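Local coordinates for protein dnab-like replicative helicase (Bacillus phage SPP1, PDB 3BH0) that acts as a DnaB-family replicative DNA helicase, its C-terminal ATPase domain, the part present here, probably coupling ATP hydrolysis to 5'-3' unwinding, at residues 117-123 against 301-305; 106-112 against 155-159; 51-55 against 87-92; 82-86 against 111-115. All coordinates share one frame; numbering follows the deposited sequence.

Interaction 1 (117-123 against 301-305)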
loop_
_atom_site.group_PDB
_atom_site.type_symbol
_atom_site.label_atom_id
_atom_site.label_comp_id
_atom_site.label_asym_id
_atom_site.label_seq_id
_atom_site.Cartn_x
_atom_site.Cartn_y
_atom_site.Cartn_z
ATOM N N VAL A 117 10.721 -14.218 2.269
ATOM C CA VAL A 117 10.168 -14.754 3.505
ATOM C C VAL A 117 8.658 -14.983 3.412
ATOM O O VAL A 117 8.172 -16.052 3.781
ATOM C CB VAL A 117 10.527 -13.846 4.710
ATOM C CG1 VAL A 117 9.644 -14.134 5.917
ATOM C CG2 VAL A 117 12.003 -13.998 5.066
ATOM N N THR A 118 7.922 -13.991 2.905
ATOM C CA THR A 118 6.464 -14.106 2.784
ATOM C C THR A 118 6.015 -15.125 1.724
ATOM O O THR A 118 5.106 -15.933 1.976
ATOM C CB THR A 118 5.776 -12.739 2.522
ATOM O OG1 THR A 118 6.333 -11.739 3.387
ATOM C CG2 THR A 118 4.278 -12.848 2.772
ATOM N N ALA A 119 6.645 -15.086 0.552
ATOM C CA ALA A 119 6.248 -15.945 -0.567
ATOM C C ALA A 119 6.469 -17.430 -0.257
ATOM O O ALA A 119 5.558 -18.247 -0.420
ATOM C CB ALA A 119 6.983 -15.546 -1.847
ATOM N N GLY A 120 7.668 -17.766 0.213
ATOM C CA GLY A 120 8.045 -19.156 0.430
ATOM C C GLY A 120 7.712 -19.753 1.786
ATOM O O GLY A 120 8.077 -20.899 2.049
ATOM N N SER A 121 7.010 -19.003 2.636
ATOM C CA SER A 121 6.805 -19.395 4.036
ATOM C C SER A 121 8.104 -19.877 4.702
ATOM O O SER A 121 8.169 -20.977 5.267
ATOM C CB SER A 121 5.689 -20.440 4.181
ATOM O OG SER A 121 4.463 -19.840 4.565
ATOM N N ILE A 122 9.140 -19.048 4.615
ATOM C CA ILE A 122 10.389 -19.305 5.311
ATOM C C ILE A 122 10.449 -18.413 6.557
ATOM O O ILE A 122 9.812 -17.360 6.601
ATOM C CB ILE A 122 11.609 -19.069 4.399
ATOM C CG1 ILE A 122 11.357 -19.665 3.006
ATOM C CG2 ILE A 122 12.867 -19.661 5.034
ATOM C CD1 ILE A 122 12.489 -19.465 2.013
ATOM N N ASN A 123 11.187 -18.850 7.573
ATOM C CA ASN A 123 11.341 -18.091 8.808
ATOM C C ASN A 123 12.485 -17.068 8.718
ATOM O O ASN A 123 13.581 -17.385 8.234
ATOM C CB ASN A 123 11.542 -19.048 9.989
ATOM C CG ASN A 123 11.617 -18.332 11.314
ATOM O OD1 ASN A 123 12.702 -18.149 11.870
ATOM N ND2 ASN A 123 10.464 -17.902 11.822
ATOM N N GLU A 301 5.292 -14.162 12.004
ATOM C CA GLU A 301 6.553 -14.777 11.612
ATOM C C GLU A 301 6.844 -14.720 10.101
ATOM O O GLU A 301 8.003 -14.776 9.679
ATOM C CB GLU A 301 6.585 -16.231 12.115
ATOM C CG GLU A 301 5.544 -17.139 11.432
ATOM C CD GLU A 301 5.438 -18.523 12.050
ATOM O OE1 GLU A 301 6.429 -18.977 12.674
ATOM O OE2 GLU A 301 4.356 -19.157 11.901
ATOM N N TYR A 302 5.804 -14.619 9.282
ATOM C CA TYR A 302 6.010 -14.619 7.835
ATOM C C TYR A 302 5.646 -13.289 7.159
ATOM O O TYR A 302 5.874 -13.114 5.962
ATOM C CB TYR A 302 5.264 -15.785 7.174
ATOM C CG TYR A 302 5.676 -17.163 7.651
ATOM C CD1 TYR A 302 7.023 -17.550 7.686
ATOM C CD2 TYR A 302 4.713 -18.095 8.035
ATOM C CE1 TYR A 302 7.400 -18.831 8.114
ATOM C CE2 TYR A 302 5.072 -19.374 8.466
ATOM C CZ TYR A 302 6.414 -19.740 8.501
ATOM O OH TYR A 302 6.749 -21.019 8.922
ATOM N N GLY A 303 5.084 -12.364 7.934
ATOM C CA GLY A 303 4.610 -11.091 7.409
ATOM C C GLY A 303 3.512 -11.314 6.391
ATOM O O GLY A 303 3.410 -10.583 5.398
ATOM N N ASN A 304 2.702 -12.339 6.645
ATOM C CA ASN A 304 1.596 -12.698 5.776
ATOM C C ASN A 304 0.238 -12.410 6.398
ATOM O O ASN A 304 0.110 -12.320 7.615
ATOM C CB ASN A 304 1.679 -14.167 5.407
ATOM C CG ASN A 304 1.166 -14.437 4.026
ATOM O OD1 ASN A 304 0.207 -13.811 3.571
ATOM N ND2 ASN A 304 1.807 -15.375 3.335
ATOM N N PHE A 305 -0.767 -12.258 5.540
ATOM C CA PHE A 305 -2.123 -11.942 5.961
ATOM C C PHE A 305 -3.103 -12.909 5.304
ATOM O O PHE A 305 -2.987 -13.229 4.103
ATOM C CB PHE A 305 -2.485 -10.509 5.596
ATOM C CG PHE A 305 -1.642 -9.475 6.285
ATOM C CD1 PHE A 305 -2.159 -8.743 7.346
ATOM C CD2 PHE A 305 -0.334 -9.225 5.868
ATOM C CE1 PHE A 305 -1.378 -7.777 7.985
ATOM C CE2 PHE A 305 0.438 -8.283 6.501
ATOM C CZ PHE A 305 -0.081 -7.551 7.553
HETATM O O HOH W 1 4.642 -8.950 3.427
#
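Tyr302 lays its ring against the turn that ends helix 108-119, while Thr118, one turn earlier, meets the backbone just behind it. Ser121 leaves the helix with positive phi (46°) in a Schellman motif, and Ile122 N bonds back to Val117 O. This turn sends Ile122 O to the ring edge, near its plane, 3.0 Å from Tyr302 CD1; Asn123 N also lies at the edge. Ser121 OG sits over one face, offset toward the rim, and Glu301 CG lies 3.6 Å above the opposite face, over the ring centre. Thr118, at chi1 -44°, has CG2 anti to its backbone N and OG1 beside that N. OG1 thereby comes 3.0 Å from Tyr302 O, and it is also hydrogen-bonded to Arg114 O. CG2 meets Asn304 ND2 at 3.6 Å, while Asn304 OD1 takes Phe305 N (2.7 Å) on an in-plane lone pair and also bonds Lys87 NZ. Gly303 and Asn304 form a G1 beta bulge at the start of strand 304-307. One water donates to both Gly303 O and Thr118 OG1. Ile122 O probably gains from the ring's polarised C-H edge; backbone oxygens, a water and an aromatic edge thus meet here, with the Thr118 methyl packed beside them.

Interaction 2 (106-112 against 155-159)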
loop_
_atom_site.group_PDB
_atom_site.type_symbol
_atom_site.label_atom_id
_atom_site.label_comp_id
_atom_site.label_asym_id
_atom_site.label_seq_id
_atom_site.Cartn_x
_atom_site.Cartn_y
_atom_site.Cartn_z
ATOM N N MET A 106 14.088 1.661 3.579
ATOM C CA MET A 106 14.853 0.430 3.450
ATOM C C MET A 106 15.516 0.338 2.089
ATOM O O MET A 106 15.010 0.923 1.128
ATOM C CB MET A 106 13.917 -0.783 3.556
ATOM C CG MET A 106 13.110 -0.914 4.830
ATOM S SD MET A 106 12.023 -2.363 4.769
ATOM C CE MET A 106 12.553 -3.138 6.271
ATOM N N GLY A 107 16.613 -0.422 1.999
ATOM C CA GLY A 107 17.213 -0.810 0.718
ATOM C C GLY A 107 16.448 -1.933 0.017
ATOM O O GLY A 107 15.662 -2.648 0.652
ATOM N N LYS A 108 16.672 -2.092 -1.290
ATOM C CA LYS A 108 16.011 -3.143 -2.077
ATOM C C LYS A 108 16.280 -4.509 -1.474
ATOM O O LYS A 108 15.370 -5.336 -1.376
ATOM C CB LYS A 108 16.490 -3.187 -3.539
ATOM C CG LYS A 108 16.920 -1.887 -4.129
ATOM C CD LYS A 108 17.527 -2.062 -5.531
ATOM C CE LYS A 108 18.674 -1.037 -5.734
ATOM N NZ LYS A 108 19.045 -0.801 -7.172
ATOM N N LYS A 109 17.534 -4.753 -1.095
ATOM C CA LYS A 109 17.914 -6.010 -0.462
ATOM C C LYS A 109 16.944 -6.369 0.667
ATOM O O LYS A 109 16.434 -7.486 0.725
ATOM C CB LYS A 109 19.336 -5.923 0.110
ATOM C CG LYS A 109 20.476 -5.994 -0.902
ATOM C CD LYS A 109 21.700 -6.638 -0.250
ATOM C CE LYS A 109 22.980 -6.052 -0.765
ATOM N NZ LYS A 109 23.184 -4.682 -0.254
ATOM N N GLU A 110 16.695 -5.399 1.544
ATOM C CA GLU A 110 15.841 -5.561 2.712
ATOM C C GLU A 110 14.377 -5.827 2.368
ATOM O O GLU A 110 13.733 -6.618 3.023
ATOM C CB GLU A 110 15.952 -4.318 3.576
ATOM C CG GLU A 110 15.969 -4.596 5.050
ATOM C CD GLU A 110 16.447 -3.392 5.866
ATOM O OE1 GLU A 110 17.445 -2.737 5.468
ATOM O OE2 GLU A 110 15.834 -3.109 6.917
ATOM N N ASN A 111 13.868 -5.149 1.344
ATOM C CA ASN A 111 12.531 -5.387 0.801
ATOM C C ASN A 111 12.418 -6.768 0.194
ATOM O O ASN A 111 11.432 -7.460 0.398
ATOM C CB ASN A 111 12.171 -4.325 -0.265
ATOM C CG ASN A 111 11.835 -2.963 0.345
ATOM O OD1 ASN A 111 10.720 -2.736 0.794
ATOM N ND2 ASN A 111 12.807 -2.063 0.370
ATOM N N ILE A 112 13.441 -7.158 -0.564
ATOM C CA ILE A 112 13.470 -8.443 -1.277
ATOM C C ILE A 112 13.472 -9.640 -0.322
ATOM O O ILE A 112 12.792 -10.637 -0.581
ATOM C CB ILE A 112 14.662 -8.510 -2.291
ATOM C CG1 ILE A 112 14.394 -7.584 -3.474
ATOM C CG2 ILE A 112 14.869 -9.929 -2.812
ATOM C CD1 ILE A 112 15.611 -7.251 -4.285
ATOM N N ASN A 155 9.062 -3.349 -9.042
ATOM C CA ASN A 155 10.261 -2.543 -9.145
ATOM C C ASN A 155 10.454 -1.897 -7.811
ATOM O O ASN A 155 9.472 -1.649 -7.095
ATOM C CB ASN A 155 10.123 -1.448 -10.202
ATOM C CG ASN A 155 10.004 -2.003 -11.600
ATOM O OD1 ASN A 155 8.895 -2.105 -12.157
ATOM N ND2 ASN A 155 11.143 -2.388 -12.179
ATOM N N ILE A 156 11.710 -1.624 -7.475
ATOM C CA ILE A 156 12.026 -0.973 -6.218
ATOM C C ILE A 156 12.950 0.210 -6.457
ATOM O O ILE A 156 13.969 0.073 -7.126
ATOM C CB ILE A 156 12.639 -1.942 -5.181
ATOM C CG1 ILE A 156 11.740 -3.177 -4.999
ATOM C CG2 ILE A 156 12.850 -1.213 -3.847
ATOM C CD1 ILE A 156 12.296 -4.271 -4.057
ATOM N N PHE A 157 12.586 1.365 -5.895
ATOM C CA PHE A 157 13.430 2.549 -5.941
ATOM C C PHE A 157 13.804 2.953 -4.521
ATOM O O PHE A 157 12.990 3.523 -3.790
ATOM C CB PHE A 157 12.715 3.705 -6.666
ATOM C CG PHE A 157 12.440 3.438 -8.133
ATOM C CD1 PHE A 157 13.254 3.994 -9.115
ATOM C CD2 PHE A 157 11.365 2.636 -8.525
ATOM C CE1 PHE A 157 13.010 3.748 -10.454
ATOM C CE2 PHE A 157 11.103 2.401 -9.881
ATOM C CZ PHE A 157 11.931 2.966 -10.846
ATOM N N ASP A 158 15.045 2.671 -4.148
ATOM C CA ASP A 158 15.463 2.754 -2.755
ATOM C C ASP A 158 16.299 3.976 -2.377
ATOM O O ASP A 158 16.849 4.022 -1.290
ATOM C CB ASP A 158 16.175 1.449 -2.325
ATOM C CG ASP A 158 17.609 1.348 -2.844
ATOM O OD1 ASP A 158 18.046 2.239 -3.611
ATOM O OD2 ASP A 158 18.301 0.366 -2.470
ATOM N N LYS A 159 16.385 4.962 -3.262
ATOM C CA LYS A 159 17.107 6.207 -2.969
ATOM C C LYS A 159 16.538 6.924 -1.749
ATOM O O LYS A 159 15.319 7.116 -1.632
ATOM C CB LYS A 159 17.074 7.133 -4.175
ATOM C CG LYS A 159 18.126 8.206 -4.129
ATOM C CD LYS A 159 17.908 9.230 -5.224
ATOM C CE LYS A 159 19.005 10.270 -5.171
ATOM N NZ LYS A 159 18.404 11.631 -5.257
#
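Ile156, Asp158 and Lys108 carry the contact between the first turn of helix 108-119 and strand 154-157, which is an outermost strand, within this chain, of the sheet in this P-loop ATPase core. The short axes run 9.3 Å apart at their closest, their N-to-C directions 140° apart, nearer antiparallel than parallel. Ile156 points at the helix and uses two branches: CD1 meets Asn111 CB (3.8 Å) and Ile112 CG1 (4.0 Å), while CG2 lies against the CA and CG of Lys108. Asp158 follows just after the strand, with chi1 at 77° placing its carboxylate between its own backbone N and carbonyl carbon. There OD2 accepts Lys108 N at 3.2 Å, met on the anti side and only 16° out of the carboxylate plane. Because Gly107 is the N-cap residue, this acceptor from a distant part of the chain serves an amide of the first helical turn, where the helix dipole would probably favour a negative group. Within that turn, Gly107 O takes both Asn111 N and Asn111 ND2. The Lys108 side chain crosses Asp158 at about a right angle, with CG 3.1 Å from OD2, yet its NZ stays 4.8 Å from Asp158 OD1.

Interaction 3 (51-55 against 87-92); sequences VPSGF and KQAKNM
Asn91, at chi1 -81° with its CG anti to the carbonyl carbon, swings its amide off helix 81-93 onto Ser53 and Gly54, and Met92, at a similar chi1 and extended beyond CG, reaches along Pro52 beside it. Asn91 ND2 donates to Ser53 O at 3.0 Å with an angle of 158° at the hydrogen; the oxygen lies in the amide plane and the nitrogen on a lone pair of the carbonyl. The same nitrogen is 3.4 Å from Gly54 CA, and it also sits over one face of the Phe55 ring. Gly54 has a positive phi of 97°, which turns the chain close under the amide. Met92 CG packs on Val51 CG1 (3.6 Å), the two side chains crossing at about a right angle. The far end of the Phe55 ring lies against the helix, CZ 3.3 Å from Lys87 CG and CE2 3.5 Å from Gln88 CG. The lysine's NZ leads away to Asn304, and the Phe55 ring also meets Phe84. Ser53 OG accepts Phe55 N (3.2 Å), an ST turn, and bonds Asp59 OD1 as well, tying the loop to helix 56-62, for which Phe55 is the N-cap residue. A buried loop carbonyl is thus satisfied by one well-directed amide bond, while apolar carbons close in around it, which would favour this path of loop 51-55 over the helix.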
loop_
_atom_site.group_PDB
_atom_site.type_symbol
_atom_site.label_atom_id
_atom_site.label_comp_id
_atom_site.label_asym_id
_atom_site.label_seq_id
_atom_site.Cartn_x
_atom_site.Cartn_y
_atom_site.Cartn_z
ATOM N N VAL A 51 -7.606 -2.620 -9.650
ATOM C CA VAL A 51 -6.478 -3.401 -9.184
ATOM C C VAL A 51 -6.814 -3.957 -7.812
ATOM O O VAL A 51 -7.190 -3.198 -6.909
ATOM C CB VAL A 51 -5.210 -2.529 -9.049
ATOM C CG1 VAL A 51 -4.007 -3.397 -8.766
ATOM C CG2 VAL A 51 -4.982 -1.688 -10.297
ATOM N N PRO A 52 -6.678 -5.283 -7.642
ATOM C CA PRO A 52 -6.984 -5.872 -6.335
ATOM C C PRO A 52 -5.839 -5.689 -5.322
ATOM O O PRO A 52 -4.658 -5.814 -5.674
ATOM C CB PRO A 52 -7.174 -7.357 -6.662
ATOM C CG PRO A 52 -6.284 -7.596 -7.856
ATOM C CD PRO A 52 -6.233 -6.298 -8.624
ATOM N N SER A 53 -6.203 -5.384 -4.080
ATOM C CA SER A 53 -5.293 -5.496 -2.938
ATOM C C SER A 53 -4.964 -6.966 -2.683
ATOM O O SER A 53 -3.877 -7.285 -2.212
ATOM C CB SER A 53 -5.964 -4.933 -1.702
ATOM O OG SER A 53 -7.148 -5.654 -1.429
ATOM N N GLY A 54 -5.917 -7.847 -3.006
ATOM C CA GLY A 54 -5.783 -9.286 -2.813
ATOM C C GLY A 54 -6.447 -9.723 -1.518
ATOM O O GLY A 54 -6.460 -10.908 -1.172
ATOM N N PHE A 55 -6.979 -8.748 -0.789
ATOM C CA PHE A 55 -7.745 -9.021 0.396
ATOM C C PHE A 55 -9.209 -8.948 0.005
ATOM O O PHE A 55 -9.792 -7.865 -0.158
ATOM C CB PHE A 55 -7.366 -8.078 1.543
ATOM C CG PHE A 55 -5.891 -8.078 1.855
ATOM C CD1 PHE A 55 -5.243 -9.252 2.232
ATOM C CD2 PHE A 55 -5.141 -6.915 1.754
ATOM C CE1 PHE A 55 -3.872 -9.260 2.504
ATOM C CE2 PHE A 55 -3.766 -6.920 2.035
ATOM C CZ PHE A 55 -3.143 -8.092 2.405
ATOM N N LYS A 87 2.581 -7.189 1.092
ATOM C CA LYS A 87 1.652 -8.265 0.788
ATOM C C LYS A 87 0.853 -7.840 -0.442
ATOM O O LYS A 87 0.900 -8.502 -1.476
ATOM C CB LYS A 87 0.785 -8.566 2.007
ATOM C CG LYS A 87 -0.243 -9.655 1.823
ATOM C CD LYS A 87 0.384 -10.990 1.503
ATOM C CE LYS A 87 -0.701 -11.989 1.128
ATOM N NZ LYS A 87 -0.106 -13.344 0.982
ATOM N N GLN A 88 0.179 -6.698 -0.327
ATOM C CA GLN A 88 -0.500 -6.034 -1.440
ATOM C C GLN A 88 0.343 -5.927 -2.699
ATOM O O GLN A 88 -0.118 -6.295 -3.777
ATOM C CB GLN A 88 -0.990 -4.641 -1.037
ATOM C CG GLN A 88 -2.118 -4.664 -0.040
ATOM C CD GLN A 88 -3.021 -3.450 -0.115
ATOM O OE1 GLN A 88 -3.491 -2.955 0.910
ATOM N NE2 GLN A 88 -3.275 -2.961 -1.321
ATOM N N ALA A 89 1.572 -5.434 -2.571
ATOM C CA ALA A 89 2.442 -5.276 -3.732
ATOM C C ALA A 89 2.547 -6.570 -4.532
ATOM O O ALA A 89 2.477 -6.559 -5.760
ATOM C CB ALA A 89 3.822 -4.792 -3.318
ATOM N N LYS A 90 2.695 -7.690 -3.833
ATOM C CA LYS A 90 2.904 -8.964 -4.494
ATOM C C LYS A 90 1.606 -9.486 -5.084
ATOM O O LYS A 90 1.618 -10.074 -6.163
ATOM C CB LYS A 90 3.530 -9.973 -3.531
ATOM C CG LYS A 90 4.353 -11.077 -4.221
ATOM C CD LYS A 90 3.590 -12.381 -4.228
ATOM C CE LYS A 90 4.302 -13.454 -5.035
ATOM N NZ LYS A 90 3.588 -14.763 -4.798
ATOM N N ASN A 91 0.501 -9.257 -4.375
ATOM C CA ASN A 91 -0.843 -9.601 -4.831
ATOM C C ASN A 91 -1.251 -8.901 -6.123
ATOM O O ASN A 91 -1.893 -9.498 -6.989
ATOM C CB ASN A 91 -1.857 -9.250 -3.750
ATOM C CG ASN A 91 -1.939 -10.291 -2.673
ATOM O OD1 ASN A 91 -1.370 -11.377 -2.794
ATOM N ND2 ASN A 91 -2.666 -9.976 -1.609
ATOM N N MET A 92 -0.895 -7.625 -6.226
ATOM C CA MET A 92 -1.105 -6.848 -7.446
ATOM C C MET A 92 -0.180 -7.293 -8.560
ATOM O O MET A 92 -0.584 -7.322 -9.719
ATOM C CB MET A 92 -0.865 -5.371 -7.181
ATOM C CG MET A 92 -1.828 -4.777 -6.208
ATOM S SD MET A 92 -1.294 -3.138 -5.769
ATOM C CE MET A 92 -2.485 -2.825 -4.498
#

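Interaction 4 (82-86 against 111-115)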
loop_
_atom_site.group_PDB
_atom_site.type_symbol
_atom_site.label_atom_id
_atom_site.label_comp_id
_atom_site.label_asym_id
_atom_site.label_seq_id
_atom_site.Cartn_x
_atom_site.Cartn_y
_atom_site.Cartn_z
ATOM N N THR A 82 4.157 -2.231 6.905
ATOM C CA THR A 82 5.103 -2.619 5.849
ATOM C C THR A 82 4.759 -3.989 5.264
ATOM O O THR A 82 4.624 -4.139 4.047
ATOM C CB THR A 82 6.582 -2.604 6.351
ATOM O OG1 THR A 82 6.904 -1.298 6.845
ATOM C CG2 THR A 82 7.550 -2.943 5.209
ATOM N N ALA A 83 4.620 -4.970 6.152
ATOM C CA ALA A 83 4.185 -6.317 5.815
ATOM C C ALA A 83 2.900 -6.303 4.981
ATOM O O ALA A 83 2.788 -7.026 4.002
ATOM C CB ALA A 83 3.988 -7.138 7.100
ATOM N N PHE A 84 1.950 -5.460 5.385
ATOM C CA PHE A 84 0.655 -5.305 4.717
ATOM C C PHE A 84 0.790 -4.690 3.324
ATOM O O PHE A 84 0.157 -5.159 2.361
ATOM C CB PHE A 84 -0.261 -4.456 5.604
ATOM C CG PHE A 84 -1.589 -4.138 4.997
ATOM C CD1 PHE A 84 -2.626 -5.065 5.025
ATOM C CD2 PHE A 84 -1.827 -2.897 4.445
ATOM C CE1 PHE A 84 -3.875 -4.755 4.482
ATOM C CE2 PHE A 84 -3.069 -2.583 3.902
ATOM C CZ PHE A 84 -4.091 -3.520 3.924
ATOM N N ALA A 85 1.605 -3.641 3.223
ATOM C CA ALA A 85 1.892 -3.025 1.934
ATOM C C ALA A 85 2.607 -3.996 0.983
ATOM O O ALA A 85 2.214 -4.137 -0.182
ATOM C CB ALA A 85 2.698 -1.746 2.121
ATOM N N LEU A 86 3.640 -4.680 1.474
ATOM C CA LEU A 86 4.366 -5.631 0.616
ATOM C C LEU A 86 3.473 -6.785 0.199
ATOM O O LEU A 86 3.564 -7.276 -0.920
ATOM C CB LEU A 86 5.674 -6.130 1.253
ATOM C CG LEU A 86 6.802 -5.090 1.381
ATOM C CD1 LEU A 86 7.856 -5.557 2.333
ATOM C CD2 LEU A 86 7.440 -4.694 0.051
ATOM N N ASN A 111 13.868 -5.149 1.344
ATOM C CA ASN A 111 12.531 -5.387 0.801
ATOM C C ASN A 111 12.418 -6.768 0.194
ATOM O O ASN A 111 11.432 -7.460 0.398
ATOM C CB ASN A 111 12.171 -4.325 -0.265
ATOM C CG ASN A 111 11.835 -2.963 0.345
ATOM O OD1 ASN A 111 10.720 -2.736 0.794
ATOM N ND2 ASN A 111 12.807 -2.063 0.370
ATOM N N ILE A 112 13.441 -7.158 -0.564
ATOM C CA ILE A 112 13.470 -8.443 -1.277
ATOM C C ILE A 112 13.472 -9.640 -0.322
ATOM O O ILE A 112 12.792 -10.637 -0.581
ATOM C CB ILE A 112 14.662 -8.510 -2.291
ATOM C CG1 ILE A 112 14.394 -7.584 -3.474
ATOM C CG2 ILE A 112 14.869 -9.929 -2.812
ATOM C CD1 ILE A 112 15.611 -7.251 -4.285
ATOM N N LYS A 113 14.216 -9.540 0.779
ATOM C CA LYS A 113 14.210 -10.611 1.791
ATOM C C LYS A 113 12.823 -10.795 2.396
ATOM O O LYS A 113 12.362 -11.923 2.531
ATOM C CB LYS A 113 15.275 -10.401 2.872
ATOM C CG LYS A 113 16.683 -10.811 2.419
ATOM C CD LYS A 113 17.732 -10.487 3.480
ATOM C CE LYS A 113 19.120 -11.050 3.133
ATOM N NZ LYS A 113 19.937 -10.100 2.337
ATOM N N ARG A 114 12.140 -9.691 2.704
ATOM C CA ARG A 114 10.761 -9.788 3.190
ATOM C C ARG A 114 9.834 -10.462 2.174
ATOM O O ARG A 114 8.999 -11.298 2.534
ATOM C CB ARG A 114 10.191 -8.421 3.531
ATOM C CG ARG A 114 10.735 -7.772 4.747
ATOM C CD ARG A 114 10.065 -6.432 4.861
ATOM N NE ARG A 114 10.411 -5.746 6.092
ATOM C CZ ARG A 114 9.554 -5.484 7.077
ATOM N NH1 ARG A 114 8.270 -5.852 6.981
ATOM N NH2 ARG A 114 9.993 -4.840 8.161
ATOM N N LEU A 115 9.971 -10.072 0.912
ATOM C CA LEU A 115 9.194 -10.668 -0.175
ATOM C C LEU A 115 9.407 -12.184 -0.269
ATOM O O LEU A 115 8.438 -12.934 -0.391
ATOM C CB LEU A 115 9.522 -9.987 -1.508
ATOM C CG LEU A 115 8.961 -8.573 -1.714
ATOM C CD1 LEU A 115 9.497 -7.962 -2.993
ATOM C CD2 LEU A 115 7.429 -8.569 -1.697
#
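Leu86 and Arg114 make the closest apolar approach between helices 81-93 and 108-119, whose short axes stand 10.9 Å apart and cross at -75°. Among the hydrocarbon contacts, Leu86 points at the other helix and lays CD1 3.5 Å from Arg114 CD, with Arg114 CB next to it. Leu115 brings CD2 from the side to within 4.2 Å of Leu86 CB.

The second kind of contact sets alkyl groups against polar ones. The other Leu86 methyl, CD2, lies beside an amide oxygen, Asn111 OD1 (3.9 Å). The leucine therefore sits among three residues of the steeply crossing helix, meeting Arg114 and Asn111 at about right angles. Arg114 is extended from CG to NE, which carries its head group along to the start of helix 81-93. There Thr82 CG2 lies 3.5 Å above one face of the guanidinium, offset toward the rim on the NH1 side. A chi1 of -58° sets that methyl anti to the Thr82 backbone N. OG1 lies farther from Arg114; Thr82 falls in a probable Walker A P-loop, where the equivalent hydroxyl in relatives commonly helps to bind the nucleotide's magnesium ion. Ala83 N is 3.8 Å from NH1, an oblique approach without a bond.

Backbone bonds here stay within each helix: Leu86 N to Thr82 O at 2.8 Å, and Leu115 N to Asn111 O. Both helices pack on the central sheet, with Leu86 and Asn111 resting together on Leu101 of strand 98-103 and Phe84 on strand 259-265, while Arg114 touches Met106 of the loop before helix 108-119.

In the fold
Interaction 4 lies between the others, its centre about 9 Å from that of interaction 1, 10 Å from interaction 2 and 12 Å from interaction 3, and it touches all three. Helix 108-119 serves interactions 2, 4 and 1 in turn from its first residues to its last; helix 81-93 serves 4 and then 3. Interactions 2 and 3, about 18 Å apart between centres, do not touch. Along the chain, 3 closes before 1 and 2 open, while 3 and 4 interleave, as do 1 and 2. Helix 108-119 of the ATPase domain thus touches the ends of both outermost strands, 154-157 and 304-307, and between them meets helix 81-93, which follows the probable P-loop.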